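Local coordinates for protein quinoline 2-oxidoreductase large subunit (Pseudomonas putida, PDB 1T3Q) that carries the molybdenum–molybdopterin cytosine dinucleotide cofactor of a molybdenum hydroxylase that probably oxidises quinoline at carbon 2, at residues 687-691 / 753-757. Sequence-based numbering, arbitrary orientation.
Sequences IGQTL and VVAAV
Two helices of the molybdopterin-binding part of this xanthine dehydrogenase-family subunit pack side by side against a β-sheet, an α/β arrangement. Build 687-691 and 753-757 as helical turns running roughly the same way, crossing at -42° with axes 10.3 Å apart at closest approach; Thr690 and Val754 are nearest, CA to CA 6.6 Å. The first helix widens into a pi-type turn at 688-691, yet Leu691 N still bonds Ile687 O at 2.9 Å.

Val753 (chi1 t) is the main bump. It points into a hollow walled by Ile687, Thr690 and Leu691, bringing CG1 4.0 Å from Leu691 CG and CG2 4.4 Å from Ile687 CG1. Beneath, Ile687 and Val753 both touch Phe660 of strand 655-665, while Val754 also meets helix 375-393. One turn on, Leu691 (m, t) reaches across, setting CD2 4.3 Å from Val757 CG2. The second helix starts immediately after Glu743 of the molybdenum pocket, and Leu691 O accepts a hydrogen bond from Arg185 of the medium subunit.

Thr690 takes chi1 p: CG2 lies 3.8 Å from Val754 CG2, and OG1, hydrogen-bonded back to Ala686 O, sits just 3.2 Å from Val753 CG1.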
ATOM      1  N   ILE B 687      29.620   9.525  24.596  1.00 15.68           N
ATOM      2  CA  ILE B 687      30.764  10.396  24.389  1.00 15.20           C
ATOM      3  C   ILE B 687      30.238  11.737  23.875  1.00 14.44           C
ATOM      4  O   ILE B 687      30.760  12.803  24.216  1.00 14.35           O
ATOM      5  CB  ILE B 687      31.734   9.772  23.367  1.00 15.87           C
ATOM      6  CG1 ILE B 687      32.452   8.591  24.023  1.00 16.34           C
ATOM      7  CG2 ILE B 687      32.721  10.821  22.855  1.00 17.83           C
ATOM      8  CD1 ILE B 687      33.195   7.688  23.038  1.00 15.95           C
ATOM      9  N   GLY B 688      29.193  11.672  23.060  1.00 14.30           N
ATOM     10  CA  GLY B 688      28.598  12.887  22.534  1.00 16.55           C
ATOM     11  C   GLY B 688      28.052  13.726  23.680  1.00 16.54           C
ATOM     12  O   GLY B 688      28.418  14.891  23.837  1.00 17.75           O
ATOM     13  N   GLN B 689      27.194  13.132  24.503  1.00 17.74           N
ATOM     14  CA  GLN B 689      26.608  13.867  25.630  1.00 18.51           C
ATOM     15  C   GLN B 689      27.644  14.441  26.590  1.00 18.08           C
ATOM     16  O   GLN B 689      27.520  15.581  27.044  1.00 17.43           O
ATOM     17  CB  GLN B 689      25.657  12.978  26.440  1.00 18.36           C
ATOM     18  CG  GLN B 689      24.979  13.746  27.589  1.00 22.20           C
ATOM     19  CD  GLN B 689      24.303  12.852  28.615  1.00 22.87           C
ATOM     20  OE1 GLN B 689      23.573  13.335  29.488  1.00 23.65           O
ATOM     21  NE2 GLN B 689      24.553  11.550  28.529  1.00 21.76           N
ATOM     22  N   THR B 690      28.674  13.663  26.898  1.00 16.90           N
ATOM     23  CA  THR B 690      29.674  14.116  27.852  1.00 16.99           C
ATOM     24  C   THR B 690      30.768  15.057  27.371  1.00 16.68           C
ATOM     25  O   THR B 690      31.325  15.801  28.175  1.00 17.11           O
ATOM     26  CB  THR B 690      30.357  12.911  28.551  1.00 17.99           C
ATOM     27  OG1 THR B 690      30.964  12.058  27.570  1.00 17.96           O
ATOM     28  CG2 THR B 690      29.330  12.118  29.350  1.00 16.97           C
ATOM     29  N   LEU B 691      31.079  15.054  26.077  1.00 16.13           N
ATOM     30  CA  LEU B 691      32.152  15.913  25.590  1.00 15.84           C
ATOM     31  C   LEU B 691      31.822  16.870  24.457  1.00 16.73           C
ATOM     32  O   LEU B 691      32.586  17.805  24.213  1.00 18.02           O
ATOM     33  CB  LEU B 691      33.340  15.057  25.130  1.00 17.22           C
ATOM     34  CG  LEU B 691      33.993  14.104  26.130  1.00 16.44           C
ATOM     35  CD1 LEU B 691      35.057  13.269  25.420  1.00 17.73           C
ATOM     36  CD2 LEU B 691      34.604  14.896  27.273  1.00 18.96           C
ATOM     37  N   VAL B 753      32.929   8.418  31.290  1.00 18.18           N
ATOM     38  CA  VAL B 753      33.677   9.523  30.696  1.00 16.59           C
ATOM     39  C   VAL B 753      33.850  10.684  31.675  1.00 17.30           C
ATOM     40  O   VAL B 753      34.951  11.224  31.819  1.00 16.82           O
ATOM     41  CB  VAL B 753      33.000  10.057  29.410  1.00 16.33           C
ATOM     42  CG1 VAL B 753      33.833  11.199  28.825  1.00 16.42           C
ATOM     43  CG2 VAL B 753      32.854   8.936  28.385  1.00 17.33           C
ATOM     44  N   VAL B 754      32.768  11.077  32.341  1.00 17.13           N
ATOM     45  CA  VAL B 754      32.860  12.168  33.305  1.00 17.18           C
ATOM     46  C   VAL B 754      33.838  11.770  34.408  1.00 17.31           C
ATOM     47  O   VAL B 754      34.682  12.572  34.825  1.00 16.58           O
ATOM     48  CB  VAL B 754      31.484  12.486  33.938  1.00 17.56           C
ATOM     49  CG1 VAL B 754      31.650  13.510  35.057  1.00 17.63           C
ATOM     50  CG2 VAL B 754      30.545  13.037  32.873  1.00 18.79           C
ATOM     51  N   ALA B 755      33.730  10.527  34.877  1.00 16.31           N
ATOM     52  CA  ALA B 755      34.636  10.048  35.917  1.00 17.31           C
ATOM     53  C   ALA B 755      36.074  10.092  35.401  1.00 15.42           C
ATOM     54  O   ALA B 755      36.990  10.432  36.140  1.00 15.69           O
ATOM     55  CB  ALA B 755      34.270   8.618  36.333  1.00 14.79           C
ATOM     56  N   ALA B 756      36.262   9.762  34.127  1.00 17.89           N
ATOM     57  CA  ALA B 756      37.600   9.768  33.533  1.00 17.59           C
ATOM     58  C   ALA B 756      38.213  11.164  33.514  1.00 18.18           C
ATOM     59  O   ALA B 756      39.375  11.345  33.869  1.00 18.45           O
ATOM     60  CB  ALA B 756      37.548   9.196  32.119  1.00 18.38           C
ATOM     61  N   VAL B 757      37.440  12.156  33.089  1.00 19.53           N
ATOM     62  CA  VAL B 757      37.943  13.521  33.051  1.00 19.50           C
ATOM     63  C   VAL B 757      38.348  13.963  34.454  1.00 20.85           C
ATOM     64  O   VAL B 757      39.400  14.568  34.649  1.00 19.54           O
ATOM     65  CB  VAL B 757      36.879  14.489  32.493  1.00 20.31           C
ATOM     66  CG1 VAL B 757      37.314  15.933  32.713  1.00 19.85           C
ATOM     67  CG2 VAL B 757      36.675  14.222  31.003  1.00 18.11           C
TER